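Local coordinates for protein CaaX farnesyltransferase beta subunit Ram1 (Aspergillus fumigatus, PDB 4L9P) that probably transfers, together with its alpha subunit, a farnesyl group from farnesyl diphosphate to a cysteine near the C-terminus of target proteins, using zinc, at residues B[328-342]-B[375-387]. Residues are numbered along the deposited sequence; the frame is centred on the assembly and turned at random. Where two conformers were deposited one is given.
Sequences PEVVVPRYMNIATLL and CWPLVQAALDGTQ
Ala382 is the knob of this contact: its methyl sits among Pro328, Val332, Pro333 and Ile338, with Ala382 CB 3.8 Å from Val332 CB and 3.5 Å from Pro328 O. Such a small side chain lets the backbones draw together, and Glu329 CA comes within 3.7 Å of Ala382 CA. A CA-H...O contact from Glu329 CA to Ala382 O lies at the same spot. Alongside, Pro328 CB rests on Ala381 CB. The axes of helices 328-335 and 375-384 accordingly approach to 7.4 Å, at 101° between their N-to-C directions.

Both segments belong to the alpha-alpha toroid of the prenyltransferase beta subunit, and the packing joins a short helix after helix 312-323 to a later helix of the ring, away from the zinc and isoprenoid sites. Helix 338-342 runs nearer to antiparallel with helix 375-384 but stands 12.0 Å off, so longer side chains must span the gap. Leu342 CD2 meets the edge of the Trp376 ring near its plane, 3.4 Å from CZ3, and also touches Val379 CG1; the ring itself stacks with Tyr401. The Ile338 and Leu383 side chains lie alongside one another, pointing opposite ways, a looser, partly exposed pairing with Ile338 CG2 and Leu383 CD2 4.1 Å apart. Tyr348 of the alpha subunit packs on Leu342 and Leu383.

At the partly exposed Glu329, the chain bends at chi2 (-88°), carrying the carboxylate past Gly385 to Thr386. There a single oxygen, Glu329 OE2, grips both hydroxyl and backbone: it accepts from Thr386 OG1 at 2.8 Å through its syn lone pair, and receives a second, weak bond from Thr386 N, bent to 139° at the hydrogen. Gly385, just before, leaves helical angles with positive phi, and Thr386 O makes a weak hydrogen bond with Arg394.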
ATOM      1  N   PRO B 328     -15.128 -11.029  -6.431  1.00  7.18           N
ATOM      2  CA  PRO B 328     -14.226 -10.113  -7.153  1.00  8.14           C
ATOM      3  C   PRO B 328     -14.753  -9.653  -8.510  1.00  8.04           C
ATOM      4  O   PRO B 328     -14.683  -8.476  -8.871  1.00  7.77           O
ATOM      5  CB  PRO B 328     -12.963 -10.940  -7.316  1.00  8.53           C
ATOM      6  CG  PRO B 328     -12.966 -11.855  -6.113  1.00  8.47           C
ATOM      7  CD  PRO B 328     -14.449 -12.232  -5.938  1.00  8.00           C
ATOM      8  N   GLU B 329     -15.391 -10.567  -9.262  1.00  8.69           N
ATOM      9  CA  GLU B 329     -15.857 -10.204 -10.604  1.00  8.63           C
ATOM     10  C   GLU B 329     -17.123  -9.327 -10.569  1.00  9.78           C
ATOM     11  O   GLU B 329     -17.546  -8.805 -11.604  1.00 11.19           O
ATOM     12  CB  GLU B 329     -16.139 -11.509 -11.418  1.00 10.40           C
ATOM     13  CG  GLU B 329     -17.321 -12.337 -10.861  1.00 12.51           C
ATOM     14  CD  GLU B 329     -16.988 -13.366  -9.769  1.00 14.18           C
ATOM     15  OE1 GLU B 329     -15.973 -13.214  -9.031  1.00 14.23           O
ATOM     16  OE2 GLU B 329     -17.790 -14.356  -9.609  1.00 17.16           O
ATOM     17  N   VAL B 330     -17.710  -9.175  -9.380  1.00 10.64           N
ATOM     18  CA  VAL B 330     -18.819  -8.225  -9.222  1.00 11.43           C
ATOM     19  C   VAL B 330     -18.282  -6.915  -8.705  1.00 10.76           C
ATOM     20  O   VAL B 330     -18.494  -5.855  -9.313  1.00 12.86           O
ATOM     21  CB  VAL B 330     -19.905  -8.778  -8.255  1.00 13.12           C
ATOM     22  CG1 VAL B 330     -20.996  -7.726  -7.960  1.00 16.11           C
ATOM     23  CG2 VAL B 330     -20.519 -10.068  -8.883  1.00 14.21           C
ATOM     24  N   VAL B 331     -17.533  -6.966  -7.611  0.60  9.86           N
ATOM     25  CA  VAL B 331     -17.239  -5.734  -6.914  0.60  9.66           C
ATOM     26  C   VAL B 331     -16.117  -4.963  -7.617  0.60  9.10           C
ATOM     27  O   VAL B 331     -16.242  -3.765  -7.799  0.60  9.62           O
ATOM     28  CB  VAL B 331     -16.879  -6.027  -5.417  0.60  9.96           C
ATOM     29  CG1 VAL B 331     -16.691  -4.746  -4.677  0.60  9.26           C
ATOM     30  CG2 VAL B 331     -17.966  -6.890  -4.756  0.60 10.98           C
ATOM     31  N   VAL B 332     -15.061  -5.621  -8.078  1.00  8.43           N
ATOM     32  CA  VAL B 332     -13.904  -4.871  -8.581  1.00  8.40           C
ATOM     33  C   VAL B 332     -14.262  -4.103  -9.875  1.00  8.60           C
ATOM     34  O   VAL B 332     -13.990  -2.925  -9.964  1.00  9.67           O
ATOM     35  CB  VAL B 332     -12.680  -5.769  -8.755  1.00  9.06           C
ATOM     36  CG1 VAL B 332     -11.510  -4.968  -9.388  1.00  9.84           C
ATOM     37  CG2 VAL B 332     -12.265  -6.308  -7.391  1.00 10.50           C
ATOM     38  N   PRO B 333     -14.986  -4.713 -10.860  1.00  9.63           N
ATOM     39  CA  PRO B 333     -15.305  -3.930 -12.076  1.00 10.59           C
ATOM     40  C   PRO B 333     -16.372  -2.879 -11.822  1.00 10.08           C
ATOM     41  O   PRO B 333     -16.429  -1.895 -12.563  1.00 11.64           O
ATOM     42  CB  PRO B 333     -15.810  -4.970 -13.061  1.00 12.90           C
ATOM     43  CG  PRO B 333     -15.342  -6.320 -12.539  1.00 12.65           C
ATOM     44  CD  PRO B 333     -15.298  -6.147 -11.031  1.00 10.37           C
ATOM     45  N   ARG B 334     -17.190  -3.060 -10.785  1.00  9.70           N
ATOM     46  CA  ARG B 334     -18.210  -2.069 -10.527  1.00 10.29           C
ATOM     47  C   ARG B 334     -17.560  -0.808  -9.981  1.00  9.74           C
ATOM     48  O   ARG B 334     -17.972   0.314 -10.365  1.00 11.41           O
ATOM     49  CB  ARG B 334     -19.189  -2.600  -9.518  1.00 10.32           C
ATOM     50  CG  ARG B 334     -20.225  -1.514  -9.123  1.00 14.28           C
ATOM     51  CD  ARG B 334     -21.431  -2.056  -8.377  1.00 18.00           C
ATOM     52  NE  ARG B 334     -22.309  -0.929  -8.009  1.00 22.59           N
ATOM     53  CZ  ARG B 334     -23.387  -1.041  -7.241  1.00 26.07           C
ATOM     54  NH1 ARG B 334     -23.711  -2.235  -6.760  1.00 27.26           N
ATOM     55  NH2 ARG B 334     -24.128   0.038  -6.931  1.00 27.53           N
ATOM     56  N   TYR B 335     -16.562  -0.941  -9.084  1.00  7.64           N
ATOM     57  CA  TYR B 335     -16.050   0.235  -8.362  1.00  6.68           C
ATOM     58  C   TYR B 335     -14.702   0.735  -8.901  1.00  8.03           C
ATOM     59  O   TYR B 335     -14.294   1.845  -8.555  1.00 10.30           O
ATOM     60  CB  TYR B 335     -15.977  -0.063  -6.839  1.00  6.95           C
ATOM     61  CG  TYR B 335     -17.370  -0.223  -6.269  1.00  7.59           C
ATOM     62  CD1 TYR B 335     -18.200   0.884  -6.048  1.00  8.36           C
ATOM     63  CD2 TYR B 335     -17.887  -1.501  -6.015  1.00  8.55           C
ATOM     64  CE1 TYR B 335     -19.508   0.708  -5.591  1.00  9.33           C
ATOM     65  CE2 TYR B 335     -19.186  -1.699  -5.528  1.00 10.49           C
ATOM     66  CZ  TYR B 335     -19.972  -0.579  -5.328  1.00 10.53           C
ATOM     67  OH  TYR B 335     -21.256  -0.738  -4.856  1.00 13.70           O
ATOM     68  N   MET B 336     -14.006  -0.065  -9.701  1.00  6.62           N
ATOM     69  CA  MET B 336     -12.765   0.375 -10.306  1.00  5.85           C
ATOM     70  C   MET B 336     -12.864   0.271 -11.805  1.00  5.99           C
ATOM     71  O   MET B 336     -13.516  -0.640 -12.343  1.00  7.96           O
ATOM     72  CB  MET B 336     -11.597  -0.546  -9.852  1.00  5.95           C
ATOM     73  CG  MET B 336     -11.388  -0.477  -8.335  1.00  7.85           C
ATOM     74  SD  MET B 336     -10.696   1.196  -7.909  1.00  8.75           S
ATOM     75  CE  MET B 336     -10.910   1.137  -6.134  1.00  8.40           C
ATOM     76  N   ASN B 337     -12.191   1.198 -12.486  1.00  7.04           N
ATOM     77  CA  ASN B 337     -12.017   1.110 -13.931  1.00  8.14           C
ATOM     78  C   ASN B 337     -10.882   0.090 -14.171  1.00  7.95           C
ATOM     79  O   ASN B 337      -9.710   0.418 -13.992  1.00  7.60           O
ATOM     80  CB  ASN B 337     -11.653   2.484 -14.516  1.00 10.10           C
ATOM     81  CG  ASN B 337     -11.578   2.434 -16.027  1.00 12.66           C
ATOM     82  OD1 ASN B 337     -11.675   1.374 -16.592  1.00 14.61           O
ATOM     83  ND2 ASN B 337     -11.415   3.579 -16.680  1.00 14.77           N
ATOM     84  N   ILE B 338     -11.213  -1.144 -14.552  1.00  8.61           N
ATOM     85  CA  ILE B 338     -10.193  -2.156 -14.753  1.00 11.08           C
ATOM     86  C   ILE B 338      -9.320  -1.829 -15.973  1.00 12.79           C
ATOM     87  O   ILE B 338      -8.137  -2.184 -15.997  1.00 12.40           O
ATOM     88  CB  ILE B 338     -10.813  -3.601 -14.763  1.00 14.48           C
ATOM     89  CG1 ILE B 338     -11.335  -3.905 -13.351  1.00 16.48           C
ATOM     90  CG2 ILE B 338      -9.760  -4.631 -15.125  1.00 17.09           C
ATOM     91  CD1 ILE B 338     -12.118  -5.186 -13.197  1.00 19.03           C
ATOM     92  N   ALA B 339      -9.865  -1.102 -16.954  1.00 13.16           N
ATOM     93  CA  ALA B 339      -9.078  -0.732 -18.139  1.00 14.56           C
ATOM     94  C   ALA B 339      -7.863   0.114 -17.887  1.00 13.34           C
ATOM     95  O   ALA B 339      -6.910   0.087 -18.677  1.00 15.53           O
ATOM     96  CB  ALA B 339      -9.994   0.044 -19.143  1.00 16.28           C
ATOM     97  N   THR B 340      -7.916   0.916 -16.812  1.00 11.02           N
ATOM     98  CA  THR B 340      -6.753   1.672 -16.439  1.00  9.57           C
ATOM     99  C   THR B 340      -5.968   0.994 -15.288  1.00  7.28           C
ATOM    100  O   THR B 340      -4.737   1.113 -15.248  1.00  7.03           O
ATOM    101  CB  THR B 340      -7.110   3.096 -15.985  1.00  9.74           C
ATOM    102  OG1 THR B 340      -8.080   3.008 -14.923  1.00  8.70           O
ATOM    103  CG2 THR B 340      -7.634   3.979 -17.154  1.00 12.59           C
ATOM    104  N   LEU B 341      -6.667   0.277 -14.384  1.00  5.37           N
ATOM    105  CA  LEU B 341      -5.992  -0.418 -13.301  1.00  4.77           C
ATOM    106  C   LEU B 341      -5.016  -1.452 -13.835  1.00  5.83           C
ATOM    107  O   LEU B 341      -3.896  -1.561 -13.359  1.00  5.37           O
ATOM    108  CB  LEU B 341      -7.018  -1.065 -12.387  1.00  5.21           C
ATOM    109  CG  LEU B 341      -6.438  -1.913 -11.273  1.00  5.05           C
ATOM    110  CD1 LEU B 341      -5.537  -1.131 -10.318  1.00  5.95           C
ATOM    111  CD2 LEU B 341      -7.575  -2.575 -10.500  1.00  7.70           C
ATOM    112  N   LEU B 342      -5.469  -2.245 -14.811  1.00  6.08           N
ATOM    113  CA  LEU B 342      -4.609  -3.361 -15.270  1.00  7.28           C
ATOM    114  C   LEU B 342      -3.238  -2.916 -15.843  1.00  6.50           C
ATOM    115  O   LEU B 342      -2.214  -3.421 -15.420  1.00  7.16           O
ATOM    116  CB  LEU B 342      -5.365  -4.218 -16.299  1.00 12.55           C
ATOM    117  CG  LEU B 342      -5.788  -5.568 -16.014  1.00 18.92           C
ATOM    118  CD1 LEU B 342      -6.226  -6.111 -17.433  1.00 19.47           C
ATOM    119  CD2 LEU B 342      -4.719  -6.444 -15.467  1.00 18.00           C
ATOM    120  N   CYS B 375      -1.964  -8.181  -5.462  1.00  3.71           N
ATOM    121  CA  CYS B 375      -3.072  -7.618  -6.247  1.00  4.13           C
ATOM    122  C   CYS B 375      -3.428  -8.545  -7.406  1.00  4.64           C
ATOM    123  O   CYS B 375      -4.593  -8.559  -7.870  1.00  6.03           O
ATOM    124  CB  CYS B 375      -2.744  -6.267  -6.873  1.00  5.05           C
ATOM    125  SG  CYS B 375      -2.679  -4.925  -5.630  1.00  5.90           S
ATOM    126  N   TRP B 376      -2.453  -9.314  -7.908  1.00  4.87           N
ATOM    127  CA  TRP B 376      -2.711 -10.091  -9.126  1.00  4.68           C
ATOM    128  C   TRP B 376      -3.789 -11.186  -8.993  1.00  4.80           C
ATOM    129  O   TRP B 376      -4.667 -11.277  -9.863  1.00  5.71           O
ATOM    130  CB  TRP B 376      -1.404 -10.657  -9.725  1.00  5.02           C
ATOM    131  CG  TRP B 376      -0.656  -9.533 -10.427  1.00  5.82           C
ATOM    132  CD1 TRP B 376       0.570  -8.940 -10.055  1.00  6.70           C
ATOM    133  CD2 TRP B 376      -1.091  -8.824 -11.613  1.00  6.37           C
ATOM    134  NE1 TRP B 376       0.903  -7.940 -10.968  1.00  6.92           N
ATOM    135  CE2 TRP B 376      -0.084  -7.841 -11.917  1.00  6.72           C
ATOM    136  CE3 TRP B 376      -2.226  -8.916 -12.437  1.00  7.74           C
ATOM    137  CZ2 TRP B 376      -0.177  -6.985 -13.012  1.00  8.05           C
ATOM    138  CZ3 TRP B 376      -2.346  -8.009 -13.526  1.00  9.13           C
ATOM    139  CH2 TRP B 376      -1.312  -7.078 -13.798  1.00  9.72           C
ATOM    140  N   PRO B 377      -3.755 -12.006  -7.921  1.00  5.23           N
ATOM    141  CA  PRO B 377      -4.855 -12.991  -7.810  1.00  5.77           C
ATOM    142  C   PRO B 377      -6.203 -12.297  -7.669  1.00  5.81           C
ATOM    143  O   PRO B 377      -7.215 -12.880  -8.127  1.00  6.78           O
ATOM    144  CB  PRO B 377      -4.528 -13.770  -6.517  1.00  7.31           C
ATOM    145  CG  PRO B 377      -3.097 -13.463  -6.177  1.00  9.25           C
ATOM    146  CD  PRO B 377      -2.681 -12.199  -6.926  1.00  7.22           C
ATOM    147  N   LEU B 378      -6.229 -11.118  -7.051  1.00  5.47           N
ATOM    148  CA  LEU B 378      -7.517 -10.415  -6.872  1.00  5.42           C
ATOM    149  C   LEU B 378      -8.010  -9.923  -8.228  1.00  5.82           C
ATOM    150  O   LEU B 378      -9.192 -10.134  -8.593  1.00  6.90           O
ATOM    151  CB  LEU B 378      -7.361  -9.203  -5.917  1.00  6.34           C
ATOM    152  CG  LEU B 378      -6.830  -9.642  -4.550  1.00  5.98           C
ATOM    153  CD1 LEU B 378      -6.653  -8.360  -3.648  1.00  8.16           C
ATOM    154  CD2 LEU B 378      -7.672 -10.689  -3.824  1.00  6.71           C
ATOM    155  N   VAL B 379      -7.132  -9.272  -9.024  0.76  5.80           N
ATOM    156  CA  VAL B 379      -7.569  -8.746 -10.323  0.76  6.86           C
ATOM    157  C   VAL B 379      -7.884  -9.939 -11.256  0.76  6.56           C
ATOM    158  O   VAL B 379      -8.866  -9.935 -12.024  0.76  6.47           O
ATOM    159  CB  VAL B 379      -6.475  -7.831 -10.931  0.76  7.93           C
ATOM    160  CG1 VAL B 379      -6.765  -7.491 -12.463  0.76  9.71           C
ATOM    161  CG2 VAL B 379      -6.408  -6.539 -10.062  0.76  7.59           C
ATOM    162  N   GLN B 380      -7.028 -10.961 -11.216  1.00  6.38           N
ATOM    163  CA  GLN B 380      -7.251 -12.145 -12.078  1.00  8.07           C
ATOM    164  C   GLN B 380      -8.593 -12.814 -11.746  1.00  7.09           C
ATOM    165  O   GLN B 380      -9.353 -13.210 -12.656  1.00  7.61           O
ATOM    166  CB  GLN B 380      -6.063 -13.061 -11.951  1.00  8.60           C
ATOM    167  CG  GLN B 380      -4.845 -12.337 -12.752  1.00 10.80           C
ATOM    168  CD  GLN B 380      -3.417 -12.834 -12.540  1.00 12.54           C
ATOM    169  OE1 GLN B 380      -2.491 -12.237 -13.091  1.00 10.22           O
ATOM    170  NE2 GLN B 380      -3.234 -13.930 -11.816  1.00 14.11           N
ATOM    171  N   ALA B 381      -8.957 -12.860 -10.466  1.00  7.02           N
ATOM    172  CA  ALA B 381     -10.288 -13.400 -10.098  1.00  7.40           C
ATOM    173  C   ALA B 381     -11.400 -12.489 -10.612  1.00  6.90           C
ATOM    174  O   ALA B 381     -12.494 -12.955 -10.960  1.00  9.78           O
ATOM    175  CB  ALA B 381     -10.413 -13.540  -8.582  1.00  8.13           C
ATOM    176  N   ALA B 382     -11.167 -11.169 -10.608  1.00  6.75           N
ATOM    177  CA  ALA B 382     -12.192 -10.253 -11.116  1.00  7.45           C
ATOM    178  C   ALA B 382     -12.445 -10.481 -12.607  1.00  9.01           C
ATOM    179  O   ALA B 382     -13.572 -10.325 -13.063  1.00 11.79           O
ATOM    180  CB  ALA B 382     -11.813  -8.784 -10.836  1.00  8.22           C
ATOM    181  N   LEU B 383     -11.403 -10.897 -13.342  1.00  8.54           N
ATOM    182  CA  LEU B 383     -11.510 -11.169 -14.766  1.00  9.65           C
ATOM    183  C   LEU B 383     -12.014 -12.597 -15.031  1.00 10.02           C
ATOM    184  O   LEU B 383     -12.804 -12.813 -15.997  1.00 13.30           O
ATOM    185  CB  LEU B 383     -10.130 -11.044 -15.411  1.00 10.19           C
ATOM    186  CG  LEU B 383      -9.549  -9.603 -15.378  1.00 10.57           C
ATOM    187  CD1 LEU B 383      -8.154  -9.546 -15.969  1.00 10.85           C
ATOM    188  CD2 LEU B 383     -10.508  -8.601 -16.037  1.00 12.94           C
ATOM    189  N   ASP B 384     -11.613 -13.568 -14.210  1.00  9.42           N
ATOM    190  CA  ASP B 384     -12.001 -14.978 -14.446  1.00 11.30           C
ATOM    191  C   ASP B 384     -13.362 -15.339 -13.889  1.00 13.02           C
ATOM    192  O   ASP B 384     -14.067 -16.217 -14.433  1.00 15.20           O
ATOM    193  CB  ASP B 384     -11.019 -15.904 -13.729  1.00 11.12           C
ATOM    194  CG  ASP B 384      -9.676 -15.959 -14.393  1.00 12.68           C
ATOM    195  OD1 ASP B 384      -9.555 -15.559 -15.586  1.00 14.68           O
ATOM    196  OD2 ASP B 384      -8.728 -16.386 -13.695  1.00 13.14           O
ATOM    197  N   GLY B 385     -13.758 -14.691 -12.812  1.00 12.88           N
ATOM    198  CA  GLY B 385     -14.944 -15.078 -12.077  1.00 14.61           C
ATOM    199  C   GLY B 385     -14.723 -16.264 -11.161  1.00 15.37           C
ATOM    200  O   GLY B 385     -13.650 -16.914 -11.160  1.00 16.09           O
ATOM    201  N   THR B 386     -15.767 -16.562 -10.404  1.00 16.27           N
ATOM    202  CA  THR B 386     -15.731 -17.572  -9.388  1.00 17.90           C
ATOM    203  C   THR B 386     -15.672 -18.955 -10.045  1.00 20.01           C
ATOM    204  O   THR B 386     -16.379 -19.221 -11.025  1.00 21.55           O
ATOM    205  CB  THR B 386     -16.982 -17.373  -8.483  1.00 18.30           C
ATOM    206  OG1 THR B 386     -16.769 -16.188  -7.688  1.00 20.33           O
ATOM    207  CG2 THR B 386     -17.154 -18.511  -7.554  1.00 18.79           C
ATOM    208  N   GLN B 387     -14.787 -19.812  -9.536  1.00 20.06           N
ATOM    209  CA  GLN B 387     -14.636 -21.174 -10.075  1.00 23.64           C
ATOM    210  C   GLN B 387     -15.590 -22.116  -9.389  1.00 26.82           C
ATOM    211  O   GLN B 387     -15.599 -22.238  -8.187  1.00 25.49           O
ATOM    212  CB  GLN B 387     -13.181 -21.645  -9.951  1.00 25.01           C
ATOM    213  CG  GLN B 387     -12.177 -20.580 -10.461  1.00 27.62           C
ATOM    214  CD  GLN B 387     -12.175 -20.440 -11.970  1.00 29.28           C
ATOM    215  OE1 GLN B 387     -11.848 -21.405 -12.665  1.00 30.78           O
ATOM    216  NE2 GLN B 387     -12.544 -19.226 -12.497  1.00 28.36           N
TER